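Local coordinates for protein endo-beta-mannanase (Opitutaceae bacterium TAV5, PDB 7BOB) that acts as an exo-beta-1,4-mannosidase of glycoside hydrolase family 5, probably releasing mannose from the non-reducing ends of beta-1,4-linked manno-oligosaccharides, at residues Gly71-Thr76 against Ile127-Ala132; His248-Ser253 against Ser561-Trp566. All coordinates share one frame; numbering follows the deposited sequence.

In the fold
Interaction 1 is a surface contact of the catalytic barrel, its centre about 31 Å from the centre of the chain, and ties the loop ahead of helix 75-89 to helix 124-141. Interaction 2 is partly buried, its centre about 19 Å from the centre of the chain, and spans from a barrel loop to the C-terminal alpha/beta domain. They share no helix or strand, lie on opposite sides of the chain's centre, and their nearest atoms are about 30 Å apart. Their chemistry differs accordingly: 71-76 meets 127-132 without a direct hydrogen bond, around a charge that Glu67 balances, whereas 248-253 and 561-566 combine apolar packing with one indole N-H bond.

Interaction 1: residues Gly71-Thr76 against Ile127-Ala132; sequences GEYDAT and IERGAA
At the surface of the family 5 (beta/alpha)8 barrel, near the starts of two helices, Gly71 and Tyr73, in the loop that leads into helix 75-89, meet Arg129 and Ala132 on helix 124-141. The Arg129 side chain bends at both chi2 (-83°) and chi3 (89°), which carries its guanidinium to Gly71: NH1 of Arg129 stands 3.2 Å from Gly71 N and 3.4 Å from Gly71 CA. Both nitrogens are donors, so this short approach is no bond. A shared partner, Glu67, probably accounts for it: its OE2 forms a salt bridge with Arg129 NH1 and accepts from Gly71 N. Gly71 itself has a positive phi of 77°, a backbone shape that favours glycine.

In barrel terms the contact joins two successive beta-alpha units: helix 75-89 follows strand 56-62, and helix 124-141 follows strand 94-101. Tyr73 points its hydroxyl end at helix 124-141. OH of Tyr73 lies near the guanidinium plane, at its edge, 3.6 Å from Arg129 NH1, and its separation from CB of Ala132 is 3.7 Å. The carbonyl O of Ala132 is also 3.6 Å from Tyr73 OH; that oxygen accepts from Thr136 OG1. One residue further on, Asp74 is the N-cap of helix 75-89; its OD1 receives a weak bond from Thr76 N (2.8 Å) and another bond from Met77 N.

Interaction 2: residues His248-Ser253 against Ser561-Trp566; sequences HPVQGS and SFLSQW
Trp566 sets its CG roughly trans to its own backbone N (chi1 -153°), which carries the indole across to the backbone of Gln251, while Val250, with CG1 likewise trans to N, extends that methyl to the six-membered part of the same ring. The N-H of Trp566 NE1 then donates to Gln251 O at 3.0 Å. The acceptor lies near the indole plane, and the donor sits in the carbonyl plane on a lone pair of the oxygen, with a C=O...N angle of 141°. The N-H...O angle of 139° makes the bond distinctly bent, and the same oxygen is also 3.4 Å from Trp566 CZ2.

Besides the hydrogen bond, Val250 CG1 is 3.7 Å from Trp566 CH2 and 4.0 Å from Leu563 CD2, its side chain crossing each partner at about a right angle. The loop 248-253 follows strand 237-241 of the catalytic barrel, whereas Leu563 belongs to helix 558-564 of the C-terminal domain and Trp566 follows that helix; the contact is therefore an interdomain one. Helix 406-422 lines it too, with Leu415 against Trp566, and Gln251 packs on Gly518 of the second subunit of the trimer. Replacing Trp566 by alanine removes the indole, and the Gln251 carbonyl would probably lose this donor, with a gap opened beside Val250 CG1. Because the acceptor is a main-chain oxygen, this bond does not depend on the Gln251 side chain, whereas the apolar packing does depend on Val250.

Interaction 1: residues Gly71-Thr76 against Ile127-Ala132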
loop_
_atom_site.group_PDB
_atom_site.type_symbol
_atom_site.label_atom_id
_atom_site.label_comp_id
_atom_site.label_asym_id
_atom_site.label_seq_id
_atom_site.Cartn_x
_atom_site.Cartn_y
_atom_site.Cartn_z
ATOM N N GLY A 71 26.375 -22.409 19.002
ATOM C CA GLY A 71 26.771 -23.729 19.459
ATOM C C GLY A 71 27.301 -23.809 20.877
ATOM O O GLY A 71 27.612 -24.911 21.345
ATOM N N GLU A 72 27.423 -22.687 21.573
ATOM C CA GLU A 72 27.879 -22.658 22.960
ATOM C C GLU A 72 26.671 -22.399 23.848
ATOM O O GLU A 72 26.154 -21.278 23.887
ATOM C CB GLU A 72 28.927 -21.570 23.157
ATOM C CG GLU A 72 30.112 -21.676 22.229
ATOM C CD GLU A 72 31.215 -20.734 22.635
ATOM O OE1 GLU A 72 31.497 -20.660 23.852
ATOM O OE2 GLU A 72 31.779 -20.057 21.749
ATOM N N TYR A 73 26.220 -23.422 24.555
ATOM C CA TYR A 73 25.042 -23.300 25.396
ATOM C C TYR A 73 25.449 -22.957 26.822
ATOM O O TYR A 73 26.373 -23.559 27.375
ATOM C CB TYR A 73 24.227 -24.596 25.355
ATOM C CG TYR A 73 23.874 -25.020 23.946
ATOM C CD1 TYR A 73 22.808 -24.438 23.270
ATOM C CD2 TYR A 73 24.615 -25.986 23.282
ATOM C CE1 TYR A 73 22.489 -24.816 21.969
ATOM C CE2 TYR A 73 24.311 -26.367 21.986
ATOM C CZ TYR A 73 23.246 -25.782 21.337
ATOM O OH TYR A 73 22.935 -26.162 20.053
ATOM N N ASP A 74 24.756 -21.983 27.418
ATOM C CA ASP A 74 25.135 -21.491 28.742
ATOM C C ASP A 74 24.788 -22.525 29.807
ATOM O O ASP A 74 23.610 -22.840 30.033
ATOM C CB ASP A 74 24.452 -20.155 29.035
ATOM C CG ASP A 74 25.017 -19.458 30.265
ATOM O OD1 ASP A 74 25.066 -20.099 31.326
ATOM O OD2 ASP A 74 25.393 -18.267 30.196
ATOM N N ALA A 75 25.821 -23.034 30.488
ATOM C CA ALA A 75 25.598 -24.070 31.492
ATOM C C ALA A 75 24.842 -23.535 32.702
ATOM O O ALA A 75 24.082 -24.281 33.326
ATOM C CB ALA A 75 26.932 -24.691 31.918
ATOM N N THR A 76 25.029 -22.266 33.064
ATOM C CA THR A 76 24.268 -21.737 34.192
ATOM C C THR A 76 22.768 -21.731 33.894
ATOM O O THR A 76 21.956 -22.089 34.755
ATOM C CB THR A 76 24.733 -20.324 34.535
ATOM O OG1 THR A 76 26.126 -20.345 34.836
ATOM C CG2 THR A 76 23.958 -19.783 35.747
ATOM N N ILE A 127 18.219 -22.239 10.203
ATOM C CA ILE A 127 17.560 -23.536 10.238
ATOM C C ILE A 127 18.425 -24.540 10.994
ATOM O O ILE A 127 17.969 -25.186 11.947
ATOM C CB ILE A 127 17.221 -24.006 8.814
ATOM C CG1 ILE A 127 16.086 -23.146 8.244
ATOM C CG2 ILE A 127 16.764 -25.444 8.819
ATOM C CD1 ILE A 127 15.703 -23.471 6.800
ATOM N N GLU A 128 19.708 -24.635 10.627
ATOM C CA GLU A 128 20.600 -25.571 11.310
ATOM C C GLU A 128 20.757 -25.211 12.783
ATOM O O GLU A 128 20.547 -26.058 13.656
ATOM C CB GLU A 128 21.957 -25.621 10.600
ATOM C CG GLU A 128 21.891 -26.267 9.203
ATOM C CD GLU A 128 20.801 -27.351 9.097
ATOM O OE1 GLU A 128 20.825 -28.333 9.877
ATOM O OE2 GLU A 128 19.912 -27.225 8.228
ATOM N N ARG A 129 21.117 -23.957 13.084
ATOM C CA ARG A 129 21.251 -23.546 14.482
ATOM C C ARG A 129 19.948 -23.744 15.254
ATOM O O ARG A 129 19.970 -24.105 16.437
ATOM C CB ARG A 129 21.703 -22.090 14.571
ATOM C CG ARG A 129 23.135 -21.849 14.129
ATOM C CD ARG A 129 24.134 -22.143 15.247
ATOM N NE ARG A 129 24.576 -23.542 15.251
ATOM C CZ ARG A 129 24.499 -24.337 16.312
ATOM N NH1 ARG A 129 24.011 -23.856 17.443
ATOM N NH2 ARG A 129 24.911 -25.603 16.255
ATOM N N GLY A 130 18.801 -23.523 14.606
ATOM C CA GLY A 130 17.536 -23.726 15.292
ATOM C C GLY A 130 17.284 -25.184 15.622
ATOM O O GLY A 130 16.875 -25.514 16.739
ATOM N N ALA A 131 17.543 -26.080 14.666
ATOM C CA ALA A 131 17.365 -27.507 14.915
ATOM C C ALA A 131 18.251 -27.976 16.066
ATOM O O ALA A 131 17.787 -28.664 16.983
ATOM C CB ALA A 131 17.670 -28.304 13.645
ATOM N N ALA A 132 19.529 -27.601 16.042
ATOM C CA ALA A 132 20.427 -28.029 17.111
ATOM C C ALA A 132 19.951 -27.503 18.455
ATOM O O ALA A 132 19.994 -28.219 19.461
ATOM C CB ALA A 132 21.847 -27.560 16.824
#

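Interaction 2: residues His248-Ser253 against Ser561-Trp566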
loop_
_atom_site.group_PDB
_atom_site.type_symbol
_atom_site.label_atom_id
_atom_site.label_comp_id
_atom_site.label_asym_id
_atom_site.label_seq_id
_atom_site.Cartn_x
_atom_site.Cartn_y
_atom_site.Cartn_z
ATOM N N HIS A 248 -8.264 -7.126 16.400
ATOM C CA HIS A 248 -9.125 -8.019 15.637
ATOM C C HIS A 248 -9.634 -7.296 14.397
ATOM O O HIS A 248 -9.732 -6.064 14.395
ATOM C CB HIS A 248 -10.312 -8.489 16.490
ATOM C CG HIS A 248 -9.887 -9.109 17.780
ATOM N ND1 HIS A 248 -9.634 -10.459 17.905
ATOM C CD2 HIS A 248 -9.602 -8.557 18.980
ATOM C CE1 HIS A 248 -9.233 -10.718 19.136
ATOM N NE2 HIS A 248 -9.204 -9.583 19.810
ATOM N N PRO A 249 -9.984 -8.033 13.337
ATOM C CA PRO A 249 -10.415 -7.376 12.099
ATOM C C PRO A 249 -11.824 -6.793 12.163
ATOM O O PRO A 249 -12.203 -6.064 11.239
ATOM C CB PRO A 249 -10.327 -8.500 11.063
ATOM C CG PRO A 249 -10.632 -9.725 11.855
ATOM C CD PRO A 249 -9.958 -9.501 13.195
ATOM N N VAL A 250 -12.613 -7.121 13.187
ATOM C CA VAL A 250 -13.883 -6.461 13.475
ATOM C C VAL A 250 -13.747 -5.795 14.834
ATOM O O VAL A 250 -13.367 -6.446 15.808
ATOM C CB VAL A 250 -15.062 -7.450 13.476
ATOM C CG1 VAL A 250 -16.373 -6.699 13.706
ATOM C CG2 VAL A 250 -15.097 -8.242 12.179
ATOM N N GLN A 251 -14.075 -4.518 14.906
ATOM C CA GLN A 251 -13.813 -3.713 16.098
ATOM C C GLN A 251 -14.983 -3.835 17.078
ATOM O O GLN A 251 -16.033 -3.213 16.891
ATOM C CB GLN A 251 -13.581 -2.266 15.683
ATOM C CG GLN A 251 -12.770 -1.459 16.647
ATOM C CD GLN A 251 -11.337 -1.390 16.237
ATOM O OE1 GLN A 251 -10.909 -2.108 15.319
ATOM N NE2 GLN A 251 -10.561 -0.546 16.920
ATOM N N GLY A 252 -14.813 -4.643 18.127
ATOM C CA GLY A 252 -15.781 -4.681 19.203
ATOM C C GLY A 252 -15.612 -3.511 20.154
ATOM O O GLY A 252 -14.764 -2.642 19.974
ATOM N N SER A 253 -16.421 -3.505 21.211
ATOM C CA SER A 253 -16.446 -2.390 22.151
ATOM C C SER A 253 -15.935 -2.737 23.543
ATOM O O SER A 253 -15.965 -1.873 24.426
ATOM C CB SER A 253 -17.852 -1.791 22.237
ATOM O OG SER A 253 -18.338 -1.515 20.930
ATOM N N SER A 561 -21.748 -5.272 3.576
ATOM C CA SER A 561 -22.674 -4.150 3.727
ATOM C C SER A 561 -22.888 -3.798 5.193
ATOM O O SER A 561 -22.784 -2.631 5.582
ATOM C CB SER A 561 -24.020 -4.448 3.051
ATOM O OG SER A 561 -23.887 -5.005 1.753
ATOM N N PHE A 562 -23.195 -4.795 6.010
ATOM C CA PHE A 562 -23.337 -4.537 7.438
ATOM C C PHE A 562 -22.055 -3.943 8.028
ATOM O O PHE A 562 -22.102 -2.967 8.791
ATOM C CB PHE A 562 -23.705 -5.826 8.154
ATOM C CG PHE A 562 -25.095 -6.328 7.843
ATOM C CD1 PHE A 562 -25.997 -5.545 7.123
ATOM C CD2 PHE A 562 -25.511 -7.567 8.307
ATOM C CE1 PHE A 562 -27.244 -6.006 6.860
ATOM C CE2 PHE A 562 -26.764 -8.033 8.044
ATOM C CZ PHE A 562 -27.645 -7.247 7.311
ATOM N N LEU A 563 -20.894 -4.509 7.668
ATOM C CA LEU A 563 -19.634 -3.997 8.199
ATOM C C LEU A 563 -19.360 -2.572 7.729
ATOM O O LEU A 563 -18.807 -1.779 8.498
ATOM C CB LEU A 563 -18.474 -4.928 7.830
ATOM C CG LEU A 563 -18.386 -6.242 8.629
ATOM C CD1 LEU A 563 -17.482 -7.237 7.944
ATOM C CD2 LEU A 563 -17.948 -6.022 10.060
ATOM N N SER A 564 -19.769 -2.209 6.496
ATOM C CA SER A 564 -19.587 -0.829 6.035
ATOM C C SER A 564 -20.419 0.170 6.823
ATOM O O SER A 564 -20.118 1.368 6.783
ATOM C CB SER A 564 -19.908 -0.701 4.534
ATOM O OG SER A 564 -21.308 -0.813 4.289
ATOM N N GLN A 565 -21.461 -0.274 7.525
ATOM C CA GLN A 565 -22.286 0.605 8.349
ATOM C C GLN A 565 -21.981 0.455 9.833
ATOM O O GLN A 565 -22.833 0.755 10.684
ATOM C CB GLN A 565 -23.774 0.382 8.049
ATOM C CG GLN A 565 -24.110 0.434 6.525
ATOM C CD GLN A 565 -23.707 1.763 5.853
ATOM O OE1 GLN A 565 -22.903 1.793 4.909
ATOM N NE2 GLN A 565 -24.254 2.862 6.360
ATOM N N TRP A 566 -20.747 0.060 10.141
ATOM C CA TRP A 566 -20.310 -0.113 11.520
ATOM C C TRP A 566 -20.546 1.091 12.427
ATOM O O TRP A 566 -20.914 0.874 13.599
ATOM C CB TRP A 566 -18.828 -0.500 11.549
ATOM C CG TRP A 566 -18.480 -1.288 12.773
ATOM C CD1 TRP A 566 -17.656 -0.906 13.793
ATOM C CD2 TRP A 566 -18.990 -2.576 13.129
ATOM N NE1 TRP A 566 -17.597 -1.893 14.746
ATOM C CE2 TRP A 566 -18.415 -2.927 14.362
ATOM C CE3 TRP A 566 -19.864 -3.478 12.511
ATOM C CZ2 TRP A 566 -18.693 -4.135 14.995
ATOM C CZ3 TRP A 566 -20.133 -4.668 13.133
ATOM C CH2 TRP A 566 -19.550 -4.993 14.365
#